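Local coordinates for protein putative DsbA oxidoreductase SCO1869 (Streptomyces coelicolor A3, PDB 3GL5) that probably acts as a thiol-disulfide oxidoreductase of the DsbA family, with a thioredoxin fold carrying a helical insertion, at residues A[18-23]-A[115-120]; A[106-111]-A[166-171]; A[111-116]-A[152-157]. One frame throughout, in Å; residues are numbered along the deposited sequence. Where two conformers were deposited one is given.

Contact 1. Residues A[18-23]-A[115-120]; sequences VGKARF and RHEALL
K20 lays the middle of its side chain against L120, its CD lying 4.0 Å from L120 CD2, the lysine chain and the leucine branch running past one another in opposite senses. The pair illustrates how a DsbA-type protein joins its two parts: helix 14-28, which starts at the C13-C16 disulfide of the thioredoxin fold, faces helix 116-128 of the helical insertion. The backbones stay well apart, with K20 CA and L120 CA 10.3 Å from each other, and long side chains bridge the space between them. K20 does most of this work. Its CG leaves anti to the backbone N (chi1 176°), heading for the other helix, and the chain then bends at chi3 and chi4, which brings the ammonium group round to E117. There NZ makes a salt bridge with E117 OE2 at 3.1 Å, although as a hydrogen bond it is weak. E117 supplies the carboxylate from an extended chain that crosses the lysine at a slant. The stronger partner of NZ is E24, one turn further along its own helix, and D121, next after L120, forms a further salt bridge, so this buried amine is held by three carboxylates. E24 and E117 also bring like charges close together, a closeness that the ammonium they share probably makes tolerable. H40 of strand 36-42 touches K20, E117 and L120 and ties the central sheet to the contact. Beyond the salt bridge, the aliphatic part of the glutamate is also close to the amine, E117 CG standing 3.8 Å from K20 NZ.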
loop_
_atom_site.group_PDB
_atom_site.type_symbol
_atom_site.label_atom_id
_atom_site.label_comp_id
_atom_site.label_asym_id
_atom_site.label_seq_id
_atom_site.Cartn_x
_atom_site.Cartn_y
_atom_site.Cartn_z
ATOM N N VAL A 18 -20.464 -9.487 -5.250
ATOM C CA VAL A 18 -21.118 -10.129 -4.102
ATOM C C VAL A 18 -20.091 -10.476 -3.001
ATOM O O VAL A 18 -20.338 -10.191 -1.815
ATOM C CB VAL A 18 -22.003 -11.385 -4.511
ATOM C CG1 VAL A 18 -22.754 -11.946 -3.332
ATOM C CG2 VAL A 18 -23.037 -10.979 -5.563
ATOM N N GLY A 19 -18.950 -11.059 -3.387
ATOM C CA GLY A 19 -17.910 -11.428 -2.408
ATOM C C GLY A 19 -17.263 -10.272 -1.653
ATOM O O GLY A 19 -16.776 -10.425 -0.498
ATOM N N LYS A 20 -17.217 -9.105 -2.276
ATOM C CA LYS A 20 -16.675 -7.957 -1.581
ATOM C C LYS A 20 -17.573 -7.622 -0.364
ATOM O O LYS A 20 -17.089 -7.398 0.743
ATOM C CB LYS A 20 -16.567 -6.736 -2.503
ATOM C CG LYS A 20 -16.065 -5.480 -1.707
ATOM C CD LYS A 20 -15.464 -4.455 -2.625
ATOM C CE LYS A 20 -16.383 -3.336 -2.813
ATOM N NZ LYS A 20 -16.323 -2.488 -1.577
ATOM N N ALA A 21 -18.885 -7.634 -0.592
ATOM C CA ALA A 21 -19.857 -7.298 0.452
ATOM C C ALA A 21 -19.840 -8.351 1.550
ATOM O O ALA A 21 -19.929 -8.023 2.758
ATOM C CB ALA A 21 -21.240 -7.168 -0.140
ATOM N N ARG A 22 -19.703 -9.614 1.148
ATOM C CA ARG A 22 -19.643 -10.715 2.117
ATOM C C ARG A 22 -18.412 -10.599 3.027
ATOM O O ARG A 22 -18.504 -10.791 4.238
ATOM C CB ARG A 22 -19.709 -12.080 1.418
ATOM C CG ARG A 22 -21.077 -12.578 1.323
ATOM C CD ARG A 22 -21.201 -13.847 0.524
ATOM N NE ARG A 22 -22.559 -14.018 0.013
ATOM C CZ ARG A 22 -22.913 -14.992 -0.825
ATOM N NH1 ARG A 22 -22.018 -15.856 -1.263
ATOM N NH2 ARG A 22 -24.154 -15.093 -1.259
ATOM N N PHE A 23 -17.274 -10.265 2.424
ATOM C CA PHE A 23 -16.055 -10.067 3.155
ATOM C C PHE A 23 -16.176 -8.911 4.121
ATOM O O PHE A 23 -15.674 -8.991 5.257
ATOM C CB PHE A 23 -14.874 -9.777 2.231
ATOM C CG PHE A 23 -13.651 -9.382 2.983
ATOM C CD1 PHE A 23 -12.905 -10.337 3.661
ATOM C CD2 PHE A 23 -13.306 -8.036 3.107
ATOM C CE1 PHE A 23 -11.813 -9.975 4.408
ATOM C CE2 PHE A 23 -12.204 -7.651 3.863
ATOM C CZ PHE A 23 -11.443 -8.614 4.494
ATOM N N ARG A 115 -8.750 7.152 -3.132
ATOM C CA ARG A 115 -10.179 6.976 -3.419
ATOM C C ARG A 115 -10.468 5.595 -3.997
ATOM O O ARG A 115 -11.463 5.414 -4.690
ATOM C CB ARG A 115 -10.697 8.085 -4.359
ATOM C CG ARG A 115 -10.430 9.545 -3.867
ATOM C CD ARG A 115 -11.663 10.347 -3.356
ATOM N NE ARG A 115 -11.548 11.775 -3.743
ATOM C CZ ARG A 115 -12.092 12.839 -3.122
ATOM N NH1 ARG A 115 -12.841 12.714 -2.026
ATOM N NH2 ARG A 115 -11.877 14.062 -3.607
ATOM N N HIS A 116 -9.607 4.623 -3.708
ATOM C CA HIS A 116 -9.696 3.332 -4.369
ATOM C C HIS A 116 -11.092 2.668 -4.170
ATOM O O HIS A 116 -11.753 2.312 -5.158
ATOM C CB HIS A 116 -8.562 2.398 -3.946
ATOM C CG HIS A 116 -8.348 1.242 -4.883
ATOM N ND1 HIS A 116 -7.177 0.512 -4.912
ATOM C CD2 HIS A 116 -9.170 0.670 -5.802
ATOM C CE1 HIS A 116 -7.270 -0.432 -5.837
ATOM N NE2 HIS A 116 -8.477 -0.373 -6.376
ATOM N N GLU A 117 -11.548 2.585 -2.920
ATOM C CA GLU A 117 -12.789 1.894 -2.633
ATOM C C GLU A 117 -14.034 2.598 -3.191
ATOM O O GLU A 117 -14.960 1.930 -3.689
ATOM C CB GLU A 117 -12.921 1.537 -1.152
ATOM C CG GLU A 117 -13.854 0.342 -1.012
ATOM C CD GLU A 117 -13.708 -0.401 0.292
ATOM O OE1 GLU A 117 -12.607 -0.344 0.908
ATOM O OE2 GLU A 117 -14.701 -1.059 0.689
ATOM N N ALA A 118 -14.006 3.939 -3.181
ATOM C CA ALA A 118 -15.054 4.752 -3.809
ATOM C C ALA A 118 -15.160 4.519 -5.310
ATOM O O ALA A 118 -16.260 4.413 -5.850
ATOM C CB ALA A 118 -14.883 6.264 -3.486
ATOM N N LEU A 119 -14.052 4.420 -6.022
ATOM C CA LEU A 119 -14.166 4.207 -7.470
ATOM C C LEU A 119 -14.503 2.728 -7.781
ATOM O O LEU A 119 -15.242 2.421 -8.743
ATOM C CB LEU A 119 -12.899 4.644 -8.219
ATOM C CG LEU A 119 -12.942 4.592 -9.751
ATOM C CD1 LEU A 119 -14.076 5.462 -10.307
ATOM C CD2 LEU A 119 -11.556 4.927 -10.381
ATOM N N LEU A 120 -13.970 1.830 -6.964
ATOM C CA LEU A 120 -14.291 0.405 -7.105
ATOM C C LEU A 120 -15.818 0.177 -6.978
ATOM O O LEU A 120 -16.454 -0.426 -7.859
ATOM C CB LEU A 120 -13.468 -0.416 -6.112
ATOM C CG LEU A 120 -13.650 -1.928 -6.147
ATOM C CD1 LEU A 120 -13.326 -2.528 -7.549
ATOM C CD2 LEU A 120 -12.850 -2.586 -5.008
#

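Contact 2. Residues A[106-111]-A[166-171]; sequences LLHLAK and ADEVRA
H108 NE2 is gripped by two groups, hydrogen-bonded to S42 OG and more weakly to D172 OD2, while the rest of the imidazole lies against E168 and V169. This is a helix-helix contact in the helical insertion of the DsbA-type thioredoxin fold, between helices 101-111 and 166-178, and S42 at the end of strand 36-42 links it to the central sheet. No hydrogen bond joins the two segments themselves; the ring packs on backbone and aliphatic carbon. With CG anti to the carbonyl carbon (chi1 -80°), the imidazole reaches across so that one face takes E168 C, 3.9 Å above the ring plane and off centre. E168 CB comes to 3.4 Å from H108 ND1, but the glutamate then bends at chi2 (78°) and carries its carboxylate off, leaving OE1 5.8 Å from H108 ND1. An alanine here is likely to open a gap beside E168 and V169 and to leave S42 OG and D172 OD2 without their shared imidazole partner. From the residue after E168, V169 CG2 meets H108 CD2 at 3.9 Å.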
loop_
_atom_site.group_PDB
_atom_site.type_symbol
_atom_site.label_atom_id
_atom_site.label_comp_id
_atom_site.label_asym_id
_atom_site.label_seq_id
_atom_site.Cartn_x
_atom_site.Cartn_y
_atom_site.Cartn_z
ATOM N N LEU A 106 -7.704 3.238 -14.251
ATOM C CA LEU A 106 -8.368 4.286 -13.469
ATOM C C LEU A 106 -8.514 3.931 -12.006
ATOM O O LEU A 106 -8.474 4.832 -11.166
ATOM C CB LEU A 106 -9.731 4.662 -14.046
ATOM C CG LEU A 106 -9.748 5.489 -15.332
ATOM C CD1 LEU A 106 -11.231 5.656 -15.687
ATOM C CD2 LEU A 106 -9.053 6.868 -15.205
ATOM N N LEU A 107 -8.679 2.632 -11.679
ATOM C CA LEU A 107 -8.677 2.233 -10.275
ATOM C C LEU A 107 -7.320 2.548 -9.615
ATOM O O LEU A 107 -7.268 2.856 -8.429
ATOM C CB LEU A 107 -9.059 0.766 -10.081
ATOM C CG LEU A 107 -10.553 0.479 -10.334
ATOM C CD1 LEU A 107 -10.806 -1.024 -10.560
ATOM C CD2 LEU A 107 -11.424 0.965 -9.148
ATOM N N HIS A 108 -6.245 2.417 -10.379
ATOM C CA HIS A 108 -4.921 2.752 -9.886
ATOM C C HIS A 108 -4.720 4.258 -9.743
ATOM O O HIS A 108 -4.170 4.684 -8.763
ATOM C CB HIS A 108 -3.816 2.075 -10.718
ATOM C CG HIS A 108 -3.605 0.648 -10.330
ATOM N ND1 HIS A 108 -2.621 0.249 -9.454
ATOM C CD2 HIS A 108 -4.315 -0.469 -10.628
ATOM C CE1 HIS A 108 -2.701 -1.057 -9.262
ATOM N NE2 HIS A 108 -3.721 -1.517 -9.968
ATOM N N LEU A 109 -5.187 5.059 -10.680
ATOM C CA LEU A 109 -5.359 6.509 -10.406
ATOM C C LEU A 109 -6.035 6.778 -9.051
ATOM O O LEU A 109 -5.454 7.435 -8.162
ATOM C CB LEU A 109 -6.115 7.210 -11.537
ATOM C CG LEU A 109 -6.503 8.684 -11.302
ATOM C CD1 LEU A 109 -5.295 9.553 -10.848
ATOM C CD2 LEU A 109 -7.105 9.255 -12.563
ATOM N N ALA A 110 -7.238 6.230 -8.872
ATOM C CA ALA A 110 -7.922 6.259 -7.568
ATOM C C ALA A 110 -7.084 5.765 -6.375
ATOM O O ALA A 110 -7.124 6.360 -5.307
ATOM C CB ALA A 110 -9.268 5.464 -7.636
ATOM N N LYS A 111 -6.343 4.668 -6.530
ATOM C CA LYS A 111 -5.636 4.076 -5.375
ATOM C C LYS A 111 -4.598 5.092 -4.891
ATOM O O LYS A 111 -4.297 5.222 -3.667
ATOM C CB LYS A 111 -4.974 2.757 -5.787
ATOM C CG LYS A 111 -4.038 2.126 -4.742
ATOM C CD LYS A 111 -3.021 1.190 -5.403
ATOM C CE LYS A 111 -2.883 -0.092 -4.588
ATOM N NZ LYS A 111 -1.561 -0.776 -4.760
ATOM N N ALA A 166 -0.563 1.338 -16.616
ATOM C CA ALA A 166 -0.531 0.004 -17.211
ATOM C C ALA A 166 0.415 -0.943 -16.446
ATOM O O ALA A 166 0.106 -2.122 -16.246
ATOM C CB ALA A 166 -0.146 0.094 -18.701
ATOM N N ASP A 167 1.565 -0.418 -16.031
ATOM C CA ASP A 167 2.572 -1.232 -15.344
ATOM C C ASP A 167 2.003 -1.760 -14.034
ATOM O O ASP A 167 2.202 -2.940 -13.664
ATOM C CB ASP A 167 3.810 -0.393 -15.048
ATOM C CG ASP A 167 4.730 -0.202 -16.271
ATOM O OD1 ASP A 167 4.527 -0.817 -17.357
ATOM O OD2 ASP A 167 5.712 0.566 -16.116
ATOM N N GLU A 168 1.278 -0.872 -13.366
ATOM C CA GLU A 168 0.669 -1.149 -12.091
ATOM C C GLU A 168 -0.428 -2.214 -12.227
ATOM O O GLU A 168 -0.527 -3.117 -11.410
ATOM C CB GLU A 168 0.071 0.142 -11.507
ATOM C CG GLU A 168 1.107 1.118 -10.950
ATOM C CD GLU A 168 1.814 1.914 -12.037
ATOM O OE1 GLU A 168 1.497 1.794 -13.246
ATOM O OE2 GLU A 168 2.700 2.687 -11.667
ATOM N N VAL A 169 -1.253 -2.107 -13.257
ATOM C CA VAL A 169 -2.237 -3.153 -13.511
ATOM C C VAL A 169 -1.559 -4.506 -13.733
ATOM O O VAL A 169 -1.924 -5.500 -13.092
ATOM C CB VAL A 169 -3.148 -2.786 -14.688
ATOM C CG1 VAL A 169 -4.109 -3.968 -15.023
ATOM C CG2 VAL A 169 -3.921 -1.520 -14.313
ATOM N N ARG A 170 -0.584 -4.553 -14.645
ATOM C CA ARG A 170 0.082 -5.800 -14.947
ATOM C C ARG A 170 0.774 -6.355 -13.700
ATOM O O ARG A 170 0.781 -7.542 -13.515
ATOM C CB ARG A 170 1.111 -5.645 -16.117
ATOM C CG ARG A 170 0.531 -5.200 -17.420
ATOM C CD ARG A 170 -0.567 -6.141 -17.906
ATOM N NE ARG A 170 -1.131 -5.659 -19.175
ATOM C CZ ARG A 170 -2.396 -5.786 -19.533
ATOM N NH1 ARG A 170 -3.244 -6.414 -18.730
ATOM N NH2 ARG A 170 -2.818 -5.295 -20.694
ATOM N N ALA A 171 1.375 -5.509 -12.859
ATOM C CA ALA A 171 2.088 -5.996 -11.683
ATOM C C ALA A 171 1.118 -6.678 -10.700
ATOM O O ALA A 171 1.437 -7.701 -10.142
ATOM C CB ALA A 171 2.855 -4.853 -11.013
#

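Contact 3. Residues A[111-116]-A[152-157]; sequences KERGRH and AEEVRA
R113 and E154 reach toward each other across the contact, and one carboxylate oxygen, OE2, meets the NE edge of the guanidinium. R113 NE donates to E154 OE2 at 2.9 Å, with a nearly straight N-H...O angle of 158°, and the oxygen lies close to the guanidinium plane. On the glutamate's side the donor arrives from the syn side, tilted out of the carboxylate plane. A second, weak bond runs from R113 NH2 to the same OE2 at 3.4 Å. The two planes stand 79° apart, nearly perpendicular, and only OE2 is bonded to the arginine across the contact. A bend at chi2 (-68°) in R113 turns the guanidinium so that NE faces E154. E112 joins through R113 NH1 to make a salt-bridge network at the surface of the helical insertion, between the loop after helix 101-111 and helix 152-160, although the placing of E112 OE2 is doubtful. Further out, E112 OE1 is hydrogen-bonded to Y165 OH, which probably helps to hold that glutamate. The backbone N of E154, in the first turn of helix 152-160, is hydrogen-bonded to OD2 of D151 just before that helix, and the side chain of E154 also touches L109. Across the subunit boundary, R113 of the second subunit packs against both E112 and R113.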
loop_
_atom_site.group_PDB
_atom_site.type_symbol
_atom_site.label_atom_id
_atom_site.label_comp_id
_atom_site.label_asym_id
_atom_site.label_seq_id
_atom_site.Cartn_x
_atom_site.Cartn_y
_atom_site.Cartn_z
ATOM N N LYS A 111 -6.343 4.668 -6.530
ATOM C CA LYS A 111 -5.636 4.076 -5.375
ATOM C C LYS A 111 -4.598 5.092 -4.891
ATOM O O LYS A 111 -4.297 5.222 -3.667
ATOM C CB LYS A 111 -4.974 2.757 -5.787
ATOM C CG LYS A 111 -4.038 2.126 -4.742
ATOM C CD LYS A 111 -3.021 1.190 -5.403
ATOM C CE LYS A 111 -2.883 -0.092 -4.588
ATOM N NZ LYS A 111 -1.561 -0.776 -4.760
ATOM N N GLU A 112 -4.105 5.835 -5.881
ATOM C CA GLU A 112 -3.139 6.894 -5.705
ATOM C C GLU A 112 -3.805 8.281 -5.651
ATOM O O GLU A 112 -3.169 9.308 -5.912
ATOM C CB GLU A 112 -2.114 6.832 -6.823
ATOM C CG GLU A 112 -0.797 7.294 -6.417
ATOM C CD GLU A 112 -0.101 7.983 -7.550
ATOM O OE1 GLU A 112 0.223 7.278 -8.522
ATOM O OE2 GLU A 112 0.099 9.227 -7.452
ATOM N N ARG A 113 -5.084 8.311 -5.311
ATOM C CA ARG A 113 -5.707 9.533 -4.834
ATOM C C ARG A 113 -6.480 9.186 -3.571
ATOM O O ARG A 113 -7.403 9.904 -3.213
ATOM C CB ARG A 113 -6.662 10.140 -5.856
ATOM C CG ARG A 113 -6.028 10.728 -7.070
ATOM C CD ARG A 113 -5.196 12.008 -6.762
ATOM N NE ARG A 113 -4.479 12.367 -7.963
ATOM C CZ ARG A 113 -3.242 11.970 -8.249
ATOM N NH1 ARG A 113 -2.538 11.235 -7.393
ATOM N NH2 ARG A 113 -2.702 12.326 -9.403
ATOM N N GLY A 114 -6.114 8.079 -2.917
ATOM C CA GLY A 114 -6.800 7.578 -1.722
ATOM C C GLY A 114 -8.293 7.291 -1.887
ATOM O O GLY A 114 -9.031 7.208 -0.885
ATOM N N ARG A 115 -8.750 7.152 -3.132
ATOM C CA ARG A 115 -10.179 6.976 -3.419
ATOM C C ARG A 115 -10.468 5.595 -3.997
ATOM O O ARG A 115 -11.463 5.414 -4.690
ATOM C CB ARG A 115 -10.697 8.085 -4.359
ATOM C CG ARG A 115 -10.430 9.545 -3.867
ATOM C CD ARG A 115 -11.663 10.347 -3.356
ATOM N NE ARG A 115 -11.548 11.775 -3.743
ATOM C CZ ARG A 115 -12.092 12.839 -3.122
ATOM N NH1 ARG A 115 -12.841 12.714 -2.026
ATOM N NH2 ARG A 115 -11.877 14.062 -3.607
ATOM N N HIS A 116 -9.607 4.623 -3.708
ATOM C CA HIS A 116 -9.696 3.332 -4.369
ATOM C C HIS A 116 -11.092 2.668 -4.170
ATOM O O HIS A 116 -11.753 2.312 -5.158
ATOM C CB HIS A 116 -8.562 2.398 -3.946
ATOM C CG HIS A 116 -8.348 1.242 -4.883
ATOM N ND1 HIS A 116 -7.177 0.512 -4.912
ATOM C CD2 HIS A 116 -9.170 0.670 -5.802
ATOM C CE1 HIS A 116 -7.270 -0.432 -5.837
ATOM N NE2 HIS A 116 -8.477 -0.373 -6.376
ATOM N N ALA A 152 -11.459 15.459 -13.225
ATOM C CA ALA A 152 -11.913 15.061 -14.567
ATOM C C ALA A 152 -10.914 15.208 -15.717
ATOM O O ALA A 152 -10.795 14.283 -16.555
ATOM C CB ALA A 152 -13.176 15.804 -14.911
ATOM N N GLU A 153 -10.232 16.358 -15.772
ATOM C CA GLU A 153 -9.216 16.622 -16.801
ATOM C C GLU A 153 -8.162 15.526 -16.699
ATOM O O GLU A 153 -7.597 15.074 -17.703
ATOM C CB GLU A 153 -8.558 18.000 -16.585
ATOM C CG GLU A 153 -9.479 19.094 -16.031
ATOM C CD GLU A 153 -8.713 20.270 -15.405
ATOM O OE1 GLU A 153 -7.585 20.583 -15.850
ATOM O OE2 GLU A 153 -9.242 20.888 -14.461
ATOM N N GLU A 154 -7.937 15.116 -15.455
ATOM C CA GLU A 154 -6.951 14.150 -15.040
ATOM C C GLU A 154 -7.364 12.725 -15.377
ATOM O O GLU A 154 -6.567 11.934 -15.908
ATOM C CB GLU A 154 -6.900 14.325 -13.535
ATOM C CG GLU A 154 -6.237 13.308 -12.688
ATOM C CD GLU A 154 -5.611 13.997 -11.498
ATOM O OE1 GLU A 154 -4.994 15.060 -11.705
ATOM O OE2 GLU A 154 -5.745 13.506 -10.360
ATOM N N VAL A 155 -8.617 12.396 -15.073
ATOM C CA VAL A 155 -9.133 11.071 -15.324
ATOM C C VAL A 155 -9.075 10.843 -16.816
ATOM O O VAL A 155 -8.719 9.777 -17.276
ATOM C CB VAL A 155 -10.557 10.949 -14.744
ATOM C CG1 VAL A 155 -11.391 9.928 -15.497
ATOM C CG2 VAL A 155 -10.461 10.603 -13.269
ATOM N N ARG A 156 -9.370 11.904 -17.554
ATOM C CA ARG A 156 -9.322 11.939 -19.004
ATOM C C ARG A 156 -7.925 11.758 -19.564
ATOM O O ARG A 156 -7.751 11.057 -20.579
ATOM C CB ARG A 156 -9.885 13.270 -19.523
ATOM C CG ARG A 156 -11.383 13.282 -19.621
ATOM C CD ARG A 156 -11.835 14.285 -20.655
ATOM N NE ARG A 156 -13.293 14.320 -20.711
ATOM C CZ ARG A 156 -14.052 14.999 -19.856
ATOM N NH1 ARG A 156 -13.500 15.701 -18.872
ATOM N NH2 ARG A 156 -15.373 14.977 -19.977
ATOM N N ALA A 157 -6.941 12.388 -18.917
ATOM C CA ALA A 157 -5.535 12.195 -19.290
ATOM C C ALA A 157 -5.134 10.725 -19.125
ATOM O O ALA A 157 -4.481 10.171 -19.990
ATOM C CB ALA A 157 -4.620 13.100 -18.467
#

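Overall arrangement
All three contacts use the chain from L106 to L120, where helix 101-111 ends and, after a loop, helix 116-128 begins. Contact 1 ties this pair of helices back to helix 14-28 near the disulfide, whereas contacts 2 and 3 tie it forward to helices 166-178 and 152-160. Contact 3 lies within the span of chain that contact 2 encloses, shares K111 with it, and has its centre about 10 Å away; the centre of contact 1 is about 16 Å from that of contact 2 and 17 Å from that of contact 3. R115 N, 2.8 Å from A110 O, probably bonds across the turn. The series leads from the thioredoxin part through the helical insertion to the subunit boundary.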